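Local coordinates for copper-containing nitrite reductase (Hyphomicrobium denitrificans 1NES1, PDB 6TFO), which probably reduces nitrite to nitric oxide with electrons from cytochrome c, using bound copper for electron transfer and catalysis, at residues C[85-90]-C[105-110]; C[110-115]-C[128-133]; C[81-86]-C[114-119]; C[28-33]-C[64-69]; C[43-48]-C[55-60]. All coordinates share one frame; numbering follows the deposited sequence.

Contact 1. Residues C[85-90]-C[105-110]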
# COMPACT_ATOMS: atom_id res chain seq x y z
N ASP C 85 -37.36 -14.14 1.83
CA ASP C 85 -38.54 -14.54 1.01
C ASP C 85 -39.83 -14.23 1.78
O ASP C 85 -40.75 -13.64 1.17
CB ASP C 85 -38.46 -16.01 0.59
CG ASP C 85 -37.46 -16.27 -0.52
OD1 ASP C 85 -37.10 -15.33 -1.24
OD2 ASP C 85 -37.03 -17.41 -0.67
N GLN C 86 -39.87 -14.58 3.08
CA GLN C 86 -41.10 -14.65 3.91
C GLN C 86 -41.58 -13.23 4.21
O GLN C 86 -42.71 -13.09 4.68
CB GLN C 86 -40.83 -15.43 5.21
CG GLN C 86 -40.28 -16.82 4.95
CD GLN C 86 -38.86 -16.84 4.42
OE1 GLN C 86 -38.12 -15.85 4.45
NE2 GLN C 86 -38.46 -18.00 3.92
N TYR C 87 -40.73 -12.22 3.96
CA TYR C 87 -41.01 -10.78 4.15
C TYR C 87 -41.09 -10.06 2.80
O TYR C 87 -41.21 -8.83 2.79
CB TYR C 87 -39.92 -10.15 5.03
CG TYR C 87 -40.05 -10.54 6.48
CD1 TYR C 87 -41.01 -9.97 7.27
CD2 TYR C 87 -39.27 -11.54 7.04
CE1 TYR C 87 -41.16 -10.32 8.59
CE2 TYR C 87 -39.42 -11.91 8.36
CZ TYR C 87 -40.37 -11.30 9.15
OH TYR C 87 -40.53 -11.63 10.46
N ALA C 88 -41.02 -10.78 1.69
CA ALA C 88 -40.94 -10.18 0.35
C ALA C 88 -40.04 -8.94 0.38
O ALA C 88 -40.34 -7.98 -0.31
CB ALA C 88 -42.32 -9.85 -0.11
N ALA C 89 -38.96 -8.98 1.16
CA ALA C 89 -37.99 -7.88 1.35
C ALA C 89 -36.72 -8.18 0.55
O ALA C 89 -36.23 -9.32 0.65
CB ALA C 89 -37.66 -7.75 2.82
N ARG C 90 -36.21 -7.22 -0.21
CA ARG C 90 -34.91 -7.39 -0.91
C ARG C 90 -34.24 -6.04 -1.12
O ARG C 90 -34.93 -5.01 -1.19
CB ARG C 90 -35.10 -8.14 -2.24
CG ARG C 90 -35.81 -7.33 -3.31
CD ARG C 90 -36.29 -8.25 -4.43
NE ARG C 90 -35.18 -8.95 -5.04
CZ ARG C 90 -35.20 -10.21 -5.46
NH1 ARG C 90 -36.30 -10.94 -5.36
NH2 ARG C 90 -34.12 -10.76 -5.98
N PHE C 105 -38.18 -3.45 6.54
CA PHE C 105 -39.40 -4.26 6.69
C PHE C 105 -39.68 -4.34 8.19
O PHE C 105 -38.75 -4.01 8.98
CB PHE C 105 -39.20 -5.64 6.05
CG PHE C 105 -38.11 -6.47 6.68
CD1 PHE C 105 -36.80 -6.37 6.24
CD2 PHE C 105 -38.39 -7.36 7.70
CE1 PHE C 105 -35.80 -7.13 6.83
CE2 PHE C 105 -37.40 -8.12 8.30
CZ PHE C 105 -36.09 -8.00 7.87
N ILE C 106 -40.89 -4.76 8.54
CA ILE C 106 -41.31 -4.99 9.95
C ILE C 106 -41.14 -6.48 10.24
O ILE C 106 -41.76 -7.27 9.51
CB ILE C 106 -42.75 -4.51 10.18
CG1 ILE C 106 -42.94 -3.05 9.74
CG2 ILE C 106 -43.14 -4.73 11.63
CD1 ILE C 106 -44.19 -2.40 10.27
N ALA C 107 -40.38 -6.82 11.27
CA ALA C 107 -40.15 -8.22 11.71
C ALA C 107 -41.42 -8.72 12.42
O ALA C 107 -41.38 -8.90 13.65
CB ALA C 107 -38.92 -8.28 12.58
N SER C 108 -42.49 -8.94 11.66
CA SER C 108 -43.85 -9.25 12.14
C SER C 108 -44.00 -10.73 12.51
O SER C 108 -44.89 -11.03 13.33
CB SER C 108 -44.87 -8.83 11.13
OG SER C 108 -44.48 -9.20 9.83
N LYS C 109 -43.19 -11.62 11.93
CA LYS C 109 -43.28 -13.10 12.15
C LYS C 109 -42.03 -13.59 12.90
O LYS C 109 -40.91 -13.37 12.39
CB LYS C 109 -43.47 -13.84 10.82
CG LYS C 109 -44.85 -14.45 10.64
CD LYS C 109 -45.07 -15.71 11.48
CE LYS C 109 -44.43 -16.95 10.89
NZ LYS C 109 -45.04 -17.31 9.60
N VAL C 110 -42.23 -14.23 14.06
CA VAL C 110 -41.18 -14.92 14.86
C VAL C 110 -40.66 -16.11 14.05
O VAL C 110 -41.46 -16.68 13.27
CB VAL C 110 -41.70 -15.38 16.24
CG1 VAL C 110 -40.88 -16.51 16.84
CG2 VAL C 110 -41.75 -14.25 17.25

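Contact 2. Residues C[110-115]-C[128-133]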
# COMPACT_ATOMS: atom_id res chain seq x y z
N VAL C 110 -42.23 -14.23 14.06
CA VAL C 110 -41.18 -14.92 14.86
C VAL C 110 -40.66 -16.11 14.05
O VAL C 110 -41.46 -16.68 13.27
CB VAL C 110 -41.70 -15.38 16.24
CG1 VAL C 110 -40.88 -16.51 16.84
CG2 VAL C 110 -41.75 -14.25 17.25
N GLY C 111 -39.39 -16.46 14.24
CA GLY C 111 -38.77 -17.65 13.62
C GLY C 111 -37.43 -17.33 13.00
O GLY C 111 -36.81 -16.29 13.35
N GLN C 112 -36.96 -18.23 12.12
CA GLN C 112 -35.65 -18.09 11.44
C GLN C 112 -35.89 -18.03 9.93
O GLN C 112 -36.66 -18.84 9.44
CB GLN C 112 -34.70 -19.22 11.81
CG GLN C 112 -34.60 -19.44 13.31
CD GLN C 112 -33.20 -19.82 13.73
OE1 GLN C 112 -32.86 -19.74 14.90
NE2 GLN C 112 -32.37 -20.21 12.78
N PHE C 113 -35.25 -17.08 9.26
CA PHE C 113 -35.50 -16.74 7.83
C PHE C 113 -34.15 -16.51 7.17
O PHE C 113 -33.34 -15.78 7.75
CB PHE C 113 -36.40 -15.51 7.72
CG PHE C 113 -37.67 -15.60 8.53
CD1 PHE C 113 -38.81 -16.22 8.02
CD2 PHE C 113 -37.72 -15.10 9.81
CE1 PHE C 113 -39.97 -16.32 8.78
CE2 PHE C 113 -38.89 -15.19 10.57
CZ PHE C 113 -40.00 -15.81 10.06
N ASP C 114 -33.91 -17.15 6.02
CA ASP C 114 -32.66 -16.99 5.25
C ASP C 114 -32.67 -15.62 4.59
O ASP C 114 -33.67 -15.29 3.94
CB ASP C 114 -32.49 -18.10 4.20
CG ASP C 114 -31.99 -19.41 4.78
OD1 ASP C 114 -31.73 -19.47 6.01
OD2 ASP C 114 -31.89 -20.38 4.01
N TYR C 115 -31.60 -14.87 4.80
CA TYR C 115 -31.18 -13.80 3.86
C TYR C 115 -30.12 -14.41 2.95
O TYR C 115 -29.22 -15.10 3.45
CB TYR C 115 -30.71 -12.57 4.62
CG TYR C 115 -29.41 -12.64 5.38
CD1 TYR C 115 -28.22 -12.28 4.78
CD2 TYR C 115 -29.40 -12.93 6.74
CE1 TYR C 115 -27.02 -12.28 5.48
CE2 TYR C 115 -28.22 -12.95 7.45
CZ TYR C 115 -27.03 -12.63 6.82
OH TYR C 115 -25.85 -12.61 7.52
N GLN C 128 -25.38 -16.56 2.18
CA GLN C 128 -26.61 -16.95 2.92
C GLN C 128 -26.36 -16.90 4.43
O GLN C 128 -25.34 -17.44 4.87
CB GLN C 128 -27.10 -18.33 2.50
CG GLN C 128 -28.05 -18.93 3.50
CD GLN C 128 -28.60 -20.26 3.06
OE1 GLN C 128 -29.07 -20.42 1.93
NE2 GLN C 128 -28.61 -21.21 3.98
N GLY C 129 -27.26 -16.22 5.16
CA GLY C 129 -27.28 -16.18 6.64
C GLY C 129 -28.71 -16.27 7.14
O GLY C 129 -29.65 -16.34 6.29
N VAL C 130 -28.89 -16.25 8.46
CA VAL C 130 -30.26 -16.33 9.04
C VAL C 130 -30.57 -15.00 9.74
O VAL C 130 -29.68 -14.41 10.44
CB VAL C 130 -30.46 -17.58 9.93
CG1 VAL C 130 -29.43 -18.67 9.62
CG2 VAL C 130 -30.48 -17.27 11.41
N LEU C 131 -31.78 -14.51 9.48
CA LEU C 131 -32.51 -13.51 10.30
C LEU C 131 -33.23 -14.28 11.40
O LEU C 131 -34.04 -15.15 11.06
CB LEU C 131 -33.50 -12.78 9.40
CG LEU C 131 -34.39 -11.75 10.09
CD1 LEU C 131 -33.59 -10.51 10.48
CD2 LEU C 131 -35.57 -11.38 9.20
N GLN C 132 -32.94 -14.01 12.67
CA GLN C 132 -33.71 -14.62 13.79
C GLN C 132 -34.61 -13.55 14.42
O GLN C 132 -34.06 -12.60 15.01
CB GLN C 132 -32.84 -15.26 14.86
CG GLN C 132 -33.50 -16.55 15.35
CD GLN C 132 -33.01 -17.03 16.68
OE1 GLN C 132 -32.01 -16.55 17.23
NE2 GLN C 132 -33.74 -18.01 17.21
N VAL C 133 -35.92 -13.75 14.28
CA VAL C 133 -37.00 -12.92 14.90
C VAL C 133 -37.49 -13.64 16.16
O VAL C 133 -38.13 -14.70 16.04
CB VAL C 133 -38.13 -12.66 13.89
CG1 VAL C 133 -39.14 -11.68 14.45
CG2 VAL C 133 -37.59 -12.18 12.55

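Contact 3. Residues C[81-86]-C[114-119]. With CU (copper (II) ion), chain L.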
# COMPACT_ATOMS: atom_id res chain seq x y z
N ASP C 81 -27.33 -9.04 -4.36
CA ASP C 81 -28.44 -8.48 -3.56
C ASP C 81 -28.50 -9.28 -2.25
O ASP C 81 -27.65 -10.16 -2.02
CB ASP C 81 -29.73 -8.49 -4.38
CG ASP C 81 -30.21 -9.87 -4.74
OD1 ASP C 81 -29.75 -10.82 -4.12
OD2 ASP C 81 -31.06 -9.97 -5.64
N ALA C 82 -29.46 -8.92 -1.40
CA ALA C 82 -29.89 -9.71 -0.23
C ALA C 82 -31.41 -9.85 -0.34
O ALA C 82 -32.06 -8.84 -0.66
CB ALA C 82 -29.46 -9.02 1.04
N VAL C 83 -31.92 -11.05 -0.13
CA VAL C 83 -33.36 -11.38 -0.26
C VAL C 83 -33.79 -12.12 1.00
O VAL C 83 -33.02 -12.98 1.48
CB VAL C 83 -33.63 -12.20 -1.53
CG1 VAL C 83 -35.11 -12.55 -1.68
CG2 VAL C 83 -33.13 -11.49 -2.77
N ILE C 84 -34.99 -11.81 1.50
CA ILE C 84 -35.68 -12.54 2.61
C ILE C 84 -37.08 -12.86 2.10
O ILE C 84 -37.88 -11.91 1.89
CB ILE C 84 -35.68 -11.67 3.88
CG1 ILE C 84 -34.34 -10.95 4.06
CG2 ILE C 84 -36.07 -12.51 5.10
CD1 ILE C 84 -34.05 -10.50 5.46
N ASP C 85 -37.36 -14.14 1.83
CA ASP C 85 -38.54 -14.54 1.01
C ASP C 85 -39.83 -14.23 1.78
O ASP C 85 -40.75 -13.64 1.17
CB ASP C 85 -38.46 -16.01 0.59
CG ASP C 85 -37.46 -16.27 -0.52
OD1 ASP C 85 -37.10 -15.33 -1.24
OD2 ASP C 85 -37.03 -17.41 -0.67
N GLN C 86 -39.87 -14.58 3.08
CA GLN C 86 -41.10 -14.65 3.91
C GLN C 86 -41.58 -13.23 4.21
O GLN C 86 -42.71 -13.09 4.68
CB GLN C 86 -40.83 -15.43 5.21
CG GLN C 86 -40.28 -16.82 4.95
CD GLN C 86 -38.86 -16.84 4.42
OE1 GLN C 86 -38.12 -15.85 4.45
NE2 GLN C 86 -38.46 -18.00 3.92
N ASP C 114 -33.91 -17.15 6.02
CA ASP C 114 -32.66 -16.99 5.25
C ASP C 114 -32.67 -15.62 4.59
O ASP C 114 -33.67 -15.29 3.94
CB ASP C 114 -32.49 -18.10 4.20
CG ASP C 114 -31.99 -19.41 4.78
OD1 ASP C 114 -31.73 -19.47 6.01
OD2 ASP C 114 -31.89 -20.38 4.01
N TYR C 115 -31.60 -14.87 4.80
CA TYR C 115 -31.18 -13.80 3.86
C TYR C 115 -30.12 -14.41 2.95
O TYR C 115 -29.22 -15.10 3.45
CB TYR C 115 -30.71 -12.57 4.62
CG TYR C 115 -29.41 -12.64 5.38
CD1 TYR C 115 -28.22 -12.28 4.78
CD2 TYR C 115 -29.40 -12.93 6.74
CE1 TYR C 115 -27.02 -12.28 5.48
CE2 TYR C 115 -28.22 -12.95 7.45
CZ TYR C 115 -27.03 -12.63 6.82
OH TYR C 115 -25.85 -12.61 7.52
N TYR C 116 -30.25 -14.17 1.64
CA TYR C 116 -29.38 -14.79 0.62
C TYR C 116 -29.28 -13.90 -0.61
O TYR C 116 -30.11 -13.01 -0.81
CB TYR C 116 -29.94 -16.17 0.27
CG TYR C 116 -31.23 -16.11 -0.49
CD1 TYR C 116 -31.24 -16.02 -1.87
CD2 TYR C 116 -32.45 -16.12 0.17
CE1 TYR C 116 -32.42 -15.95 -2.58
CE2 TYR C 116 -33.65 -16.05 -0.53
CZ TYR C 116 -33.63 -15.96 -1.91
OH TYR C 116 -34.80 -15.89 -2.61
N CYS C 117 -28.25 -14.14 -1.43
CA CYS C 117 -28.04 -13.46 -2.72
C CYS C 117 -28.73 -14.30 -3.80
O CYS C 117 -28.56 -15.52 -3.80
CB CYS C 117 -26.56 -13.30 -3.02
SG CYS C 117 -26.26 -12.51 -4.62
N SER C 118 -29.51 -13.68 -4.67
CA SER C 118 -30.30 -14.38 -5.71
C SER C 118 -29.51 -14.45 -7.02
O SER C 118 -30.02 -15.06 -7.94
CB SER C 118 -31.62 -13.69 -5.95
OG SER C 118 -31.41 -12.42 -6.55
N LEU C 119 -28.34 -13.81 -7.12
CA LEU C 119 -27.53 -13.86 -8.37
C LEU C 119 -27.12 -15.31 -8.68
O LEU C 119 -26.92 -16.13 -7.79
CB LEU C 119 -26.33 -12.92 -8.26
CG LEU C 119 -26.54 -11.46 -8.69
CD1 LEU C 119 -27.08 -11.35 -10.12
CD2 LEU C 119 -27.47 -10.73 -7.73
CU CU L . -24.10 -12.25 -4.59

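Contact 4. Residues C[28-33]-C[64-69]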
# COMPACT_ATOMS: atom_id res chain seq x y z
N ALA C 28 -38.10 3.11 15.91
CA ALA C 28 -36.63 3.27 15.72
C ALA C 28 -36.02 2.03 15.07
O ALA C 28 -36.00 0.98 15.72
CB ALA C 28 -36.00 3.50 17.07
N PRO C 29 -35.51 2.07 13.82
CA PRO C 29 -35.17 0.84 13.11
C PRO C 29 -33.93 0.16 13.73
O PRO C 29 -33.01 0.86 14.09
CB PRO C 29 -34.92 1.29 11.67
CG PRO C 29 -34.47 2.74 11.80
CD PRO C 29 -35.22 3.27 13.02
N VAL C 30 -33.95 -1.17 13.85
CA VAL C 30 -32.73 -1.99 14.12
C VAL C 30 -31.94 -2.07 12.81
O VAL C 30 -32.51 -2.56 11.80
CB VAL C 30 -33.11 -3.39 14.62
CG1 VAL C 30 -31.88 -4.23 14.91
CG2 VAL C 30 -34.03 -3.28 15.83
N VAL C 31 -30.71 -1.56 12.80
CA VAL C 31 -29.88 -1.49 11.55
C VAL C 31 -28.74 -2.53 11.59
O VAL C 31 -28.09 -2.73 12.64
CB VAL C 31 -29.38 -0.07 11.22
CG1 VAL C 31 -30.25 0.99 11.86
CG2 VAL C 31 -27.92 0.13 11.55
N PHE C 32 -28.53 -3.17 10.45
CA PHE C 32 -27.43 -4.12 10.15
C PHE C 32 -26.79 -3.67 8.83
O PHE C 32 -27.54 -3.44 7.85
CB PHE C 32 -27.97 -5.55 10.04
CG PHE C 32 -28.66 -6.05 11.29
CD1 PHE C 32 -27.94 -6.37 12.43
CD2 PHE C 32 -30.04 -6.21 11.32
CE1 PHE C 32 -28.57 -6.86 13.56
CE2 PHE C 32 -30.67 -6.68 12.46
CZ PHE C 32 -29.94 -6.98 13.59
N THR C 33 -25.46 -3.56 8.82
CA THR C 33 -24.66 -3.32 7.59
C THR C 33 -23.94 -4.62 7.17
O THR C 33 -23.25 -5.24 8.01
CB THR C 33 -23.71 -2.13 7.80
OG1 THR C 33 -24.49 -1.04 8.30
CG2 THR C 33 -23.01 -1.70 6.54
N GLU C 64 -39.72 -9.47 17.64
CA GLU C 64 -41.05 -9.40 16.97
C GLU C 64 -41.53 -7.95 16.90
O GLU C 64 -41.47 -7.26 17.92
CB GLU C 64 -42.06 -10.27 17.72
CG GLU C 64 -43.42 -10.34 17.05
CD GLU C 64 -44.25 -11.54 17.44
OE1 GLU C 64 -44.15 -11.96 18.63
OE2 GLU C 64 -44.94 -12.10 16.55
N GLY C 65 -41.97 -7.50 15.73
CA GLY C 65 -42.56 -6.17 15.54
C GLY C 65 -41.52 -5.07 15.38
O GLY C 65 -41.94 -3.93 15.11
N GLU C 66 -40.21 -5.34 15.51
CA GLU C 66 -39.19 -4.30 15.25
C GLU C 66 -39.15 -4.01 13.75
O GLU C 66 -39.51 -4.90 12.94
CB GLU C 66 -37.82 -4.70 15.78
CG GLU C 66 -37.69 -4.63 17.29
CD GLU C 66 -36.29 -4.95 17.82
OE1 GLU C 66 -35.61 -5.76 17.20
OE2 GLU C 66 -35.89 -4.41 18.85
N THR C 67 -38.80 -2.78 13.39
CA THR C 67 -38.48 -2.37 12.00
C THR C 67 -37.00 -2.65 11.78
O THR C 67 -36.19 -2.26 12.65
CB THR C 67 -38.82 -0.90 11.73
OG1 THR C 67 -40.24 -0.77 11.85
CG2 THR C 67 -38.44 -0.44 10.34
N VAL C 68 -36.69 -3.33 10.68
CA VAL C 68 -35.32 -3.80 10.36
C VAL C 68 -34.84 -3.05 9.11
O VAL C 68 -35.58 -3.01 8.12
CB VAL C 68 -35.29 -5.32 10.18
CG1 VAL C 68 -33.90 -5.84 9.86
CG2 VAL C 68 -35.85 -6.01 11.42
N GLN C 69 -33.68 -2.41 9.23
CA GLN C 69 -32.97 -1.77 8.11
C GLN C 69 -31.69 -2.58 7.87
O GLN C 69 -30.92 -2.78 8.82
CB GLN C 69 -32.63 -0.31 8.43
CG GLN C 69 -31.98 0.43 7.27
CD GLN C 69 -31.64 1.86 7.61
OE1 GLN C 69 -32.37 2.57 8.29
NE2 GLN C 69 -30.51 2.30 7.08
O HOH W 1 -37.83 -0.83 15.55

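Contact 5. Residues C[43-48]-C[55-60]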
# COMPACT_ATOMS: atom_id res chain seq x y z
N MET C 43 -17.72 -17.23 -0.95
CA MET C 43 -18.31 -15.90 -1.23
C MET C 43 -19.45 -15.68 -0.23
O MET C 43 -20.42 -16.49 -0.23
CB MET C 43 -18.86 -15.86 -2.65
CG MET C 43 -19.04 -14.47 -3.17
SD MET C 43 -19.62 -14.61 -4.89
CE MET C 43 -18.40 -13.55 -5.66
N VAL C 44 -19.33 -14.66 0.63
CA VAL C 44 -20.19 -14.49 1.83
C VAL C 44 -20.63 -13.03 2.02
O VAL C 44 -20.19 -12.12 1.28
CB VAL C 44 -19.47 -14.99 3.10
CG1 VAL C 44 -19.17 -16.47 3.00
CG2 VAL C 44 -18.22 -14.18 3.40
N TYR C 45 -21.51 -12.85 3.00
CA TYR C 45 -21.79 -11.55 3.63
C TYR C 45 -20.88 -11.45 4.85
O TYR C 45 -20.70 -12.46 5.55
CB TYR C 45 -23.27 -11.46 4.01
CG TYR C 45 -24.26 -11.55 2.88
CD1 TYR C 45 -24.56 -10.45 2.09
CD2 TYR C 45 -25.01 -12.69 2.70
CE1 TYR C 45 -25.52 -10.52 1.10
CE2 TYR C 45 -25.98 -12.77 1.71
CZ TYR C 45 -26.24 -11.68 0.92
OH TYR C 45 -27.19 -11.78 -0.06
N ILE C 46 -20.30 -10.27 5.07
CA ILE C 46 -19.51 -9.96 6.29
C ILE C 46 -20.17 -8.79 7.02
O ILE C 46 -20.44 -7.75 6.38
CB ILE C 46 -18.05 -9.66 5.93
CG1 ILE C 46 -17.48 -10.72 4.97
CG2 ILE C 46 -17.21 -9.55 7.20
CD1 ILE C 46 -16.32 -10.23 4.14
N GLY C 47 -20.42 -8.95 8.32
CA GLY C 47 -21.00 -7.91 9.19
C GLY C 47 -20.05 -6.73 9.35
O GLY C 47 -18.82 -6.96 9.43
N VAL C 48 -20.61 -5.52 9.39
CA VAL C 48 -19.87 -4.24 9.58
C VAL C 48 -20.48 -3.51 10.77
O VAL C 48 -21.70 -3.25 10.73
CB VAL C 48 -19.92 -3.37 8.32
CG1 VAL C 48 -19.03 -2.14 8.45
CG2 VAL C 48 -19.57 -4.18 7.08
N GLN C 55 -17.99 -10.68 11.45
CA GLN C 55 -18.60 -12.04 11.42
C GLN C 55 -19.03 -12.36 9.99
O GLN C 55 -19.54 -11.46 9.30
CB GLN C 55 -19.81 -12.13 12.34
CG GLN C 55 -19.48 -11.91 13.81
CD GLN C 55 -20.72 -12.03 14.65
OE1 GLN C 55 -21.72 -12.63 14.23
NE2 GLN C 55 -20.68 -11.45 15.84
N VAL C 56 -18.89 -13.60 9.57
CA VAL C 56 -19.26 -13.99 8.18
C VAL C 56 -20.67 -14.57 8.26
O VAL C 56 -20.94 -15.28 9.26
CB VAL C 56 -18.23 -14.92 7.49
CG1 VAL C 56 -16.89 -14.96 8.21
CG2 VAL C 56 -18.75 -16.33 7.26
N ASN C 57 -21.52 -14.22 7.30
CA ASN C 57 -22.95 -14.61 7.26
C ASN C 57 -23.54 -14.47 8.67
O ASN C 57 -24.11 -15.43 9.20
CB ASN C 57 -23.11 -15.98 6.64
CG ASN C 57 -22.67 -15.99 5.19
OD1 ASN C 57 -22.78 -14.97 4.52
ND2 ASN C 57 -22.14 -17.12 4.72
N PRO C 58 -23.47 -13.27 9.29
CA PRO C 58 -23.86 -13.09 10.69
C PRO C 58 -25.35 -13.37 10.89
O PRO C 58 -26.14 -13.06 10.00
CB PRO C 58 -23.55 -11.62 11.02
CG PRO C 58 -23.56 -10.95 9.67
CD PRO C 58 -23.04 -12.00 8.69
N LYS C 59 -25.69 -13.94 12.05
CA LYS C 59 -27.09 -14.07 12.50
C LYS C 59 -27.57 -12.66 12.87
O LYS C 59 -26.90 -11.99 13.70
CB LYS C 59 -27.23 -15.06 13.65
CG LYS C 59 -28.66 -15.30 14.10
CD LYS C 59 -28.78 -16.15 15.32
CE LYS C 59 -28.93 -17.62 14.98
NZ LYS C 59 -29.44 -18.40 16.13
N LEU C 60 -28.66 -12.21 12.25
CA LEU C 60 -29.30 -10.90 12.53
C LEU C 60 -30.44 -11.14 13.52
O LEU C 60 -31.51 -11.65 13.11
CB LEU C 60 -29.78 -10.32 11.20
CG LEU C 60 -28.72 -10.24 10.11
CD1 LEU C 60 -29.24 -9.48 8.91
CD2 LEU C 60 -27.42 -9.61 10.60

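Contact 1. Residues C[85-90]-C[105-110]
Tyr-87 lies across the chain at 105-110, its ring against Phe-105 and its hydroxyl at the backbone of Lys-109. The tight part is aromatic. Phe-105 CE2 sits 4.0 Å above the plane of the Tyr-87 ring, over its centre, while CD2 of Phe-105 comes to 3.7 Å from CD1 of Tyr-87. The two planes are inclined by 37°, neither a parallel stack nor an edge-to-face pair. The first torsion of Phe-105 (chi1 62°) sets CG between the backbone N and the carbonyl carbon, from where the ring also meets Ala-89 CB through CD1, at 3.8 Å. Beyond the pair, Leu-131 touches both rings and Phe-113 makes an edge-to-face contact with Tyr-87. Ala-88 and Ala-89 both face Ile-84 in a G1 beta bulge.

The other end is looser and nearer solvent. Past the inverse gamma turn centred on Ala-107, Ser-108 N meets the Tyr-87 ring at its edge, and Ser-108 OG donates weakly to Ile-106 O. The Lys-109 chain bends away after its CB passes the phenol oxygen. Here Lys-109 N donates to Tyr-87 OH over 3.0 Å, with an N-H...O angle of 146°. The phenol thus brings a polar tip to a turn of the backbone while one face of its ring lies against Phe-105, so one side chain joins the turn before strand 89-90 to Phe-105 and to the turn that follows strand 100-106, by both apolar and polar means.

Contact 2. Residues C[110-115]-C[128-133]
Tyr-115 and Gly-129 pair in the antiparallel beta hairpin of strands 111-116 and 128-134, part of the cupredoxin beta sandwich; the loop joining them carries the copper ligands Cys-117, His-122 and Met-127. The Tyr-115 CB heads to the face shared with Phe-113, Leu-131 and Val-133. From there chi1 of 70° swings CG back over the partner strand, 3.8 Å from Gly-129 O. CD2 comes to 3.4 Å from Gly-129 C, CE2 to 3.5 Å from Val-130 N, and CZ to 3.6 Å from Gly-129 CA, which forms a CH-pi contact over the face. OH bonds to Pro-58 O. A side chain on Gly-129 would collide with this ring. An alanine at Tyr-115 would probably uncover Gly-129 and leave Pro-58 O without its hydroxyl mate. The backbones share three hydrogen-bonded pairs, and Gly-111 adopts angles that favour glycine. On the other face the Asp-114 carboxylate forms a salt bridge with Arg-123. Phe-113 CE2 touches Val-133 CG2 at 3.8 Å.

Contact 3. Residues C[81-86]-C[114-119]
Cys-117 and Asp-81 meet beside the type 1 copper. Cys-117 SG, anti to its backbone N (chi1 179°), binds the copper at 2.2 Å; His-80, His-122 and Met-127 complete the site. The sulfur also accepts a hydrogen bond from Leu-119 N, at 3.5 Å, and a weak one from Asp-81 N, at 3.6 Å. Next outward, the Asp-81 carboxylate grips Ser-118 twice: OD1 takes Ser-118 N on its syn side at 2.9 Å, and OD2 takes Ser-118 OG through its syn lone pair at 2.6 Å. Arg-90 adds a salt bridge to OD2. Farther out, Val-83 and Tyr-116 form an antiparallel hydrogen-bonded pair. Val-83 CB lies over one face of the Tyr-116 ring, 4.0 Å from its centroid, and Tyr-116 OH donates to Asp-85 OD1 at 2.7 Å, the carboxylate plane turned 75° from the ring. The N-H groups directed at SG would probably draw electron density from the sulfur and so help tune the copper's redox potential, as in other cupredoxins, while the Asp-81 grip fixes the turn after Cys-117.

Contact 4. Residues C[28-33]-C[64-69]
Val-30 and Glu-66 meet because chi1 of Val-30, at 180°, sets CG1 anti to the backbone N and leaves CG2 beside that N, facing the glutamate. Glu-66 CG lies anti to its own carbonyl carbon (chi1 -74°), and the chain beyond it is extended. Val-30 CG2 consequently rests 3.2 Å from Glu-66 OE1 and 3.4 Å from its CD, a methyl against a carboxylate whose charge is paired with Arg-138. Gln-69 stretches straight out from the backbone and lies beside Pro-29, both pointing the same way, with OE1 4.1 Å from Pro-29 CG; its NE2 bonds to Asn-71. The backbones run parallel: Val-30 N donates to Thr-67 O, Gln-69 N to Val-30 O, and Phe-32 N to Gln-69 O, at 2.8 to 2.9 Å. Just before this pairing, a water donates to Ala-28 O and accepts from Thr-67 N. On the face occupied by Val-68, its CG1 meets the rim of the Phe-32 ring at CD2, 4.1 Å away. Both side chains also touch Val-62 of strand 60-63, in the opposing sheet. Thr-67 and Gln-69 pack on Pro-266 and Tyr-318 of a neighbouring subunit. Strands 30-39 and 67-73 are the central pair of a four-stranded sheet, flanked by 42-48 and 100-106.

Contact 5. Residues C[43-48]-C[55-60]
Tyr-45 and Asn-57 are joined by two hydrogen bonds. Asn-57 N donates to Tyr-45 O at 2.6 Å, and Tyr-45 N donates to Asn-57 OD1 at 2.9 Å, nearly straight at 162°, with the donor tilted 28° from the amide plane. The amide oxygen thus does the work of a strand carbonyl where the backbone of Asn-57 turns off with a positive phi. Its ND2 bonds to Gly-126 O. An alanine at Asn-57 would probably leave Tyr-45 N and Gly-126 O without these mates. One further backbone bond, Gly-47 N to Gln-55 O at 2.8 Å, completes a single bridge round Ile-46 and Val-56. Packing is sparse: Val-44 CG2 makes an apolar contact with Val-56 CB at 4.2 Å, Val-44 CG1 lies against Asn-57 ND2, and Pro-58 CG reaches Gly-47 N at 4.0 Å. The Tyr-45 ring leads away from 55-60, its OH bonding to Asp-81 O, and packs on Cys-117. Strand 42-48, paired with 30-39, is outermost in its sheet within this chain; 55-60 leads from it to strand 60-63 of the facing sheet.

How the contacts relate
All five contacts belong to the N-terminal cupredoxin domain, a sandwich of two sheets. Along the chain contact 4 opens first and encloses contact 5; contacts 3 and 1 then start from overlapping segments, and contact 2 follows contact 1. Contacts 2 and 3 share strand 111-116, with centres about 10 Å apart, and build the sheet that ends at the copper. Contact 4 and strand 42-48 of contact 5 lie in the facing sheet, joined where strands 30-39 and 42-48 pair. Contact 1 links both sheets, its centre about 9 Å from that of contact 2 and about 11 Å from those of contacts 3 and 4. Tyr-45 and Pro-58 bond to contacts 3 and 2, tying contact 5 to the sheet that carries Cys-117.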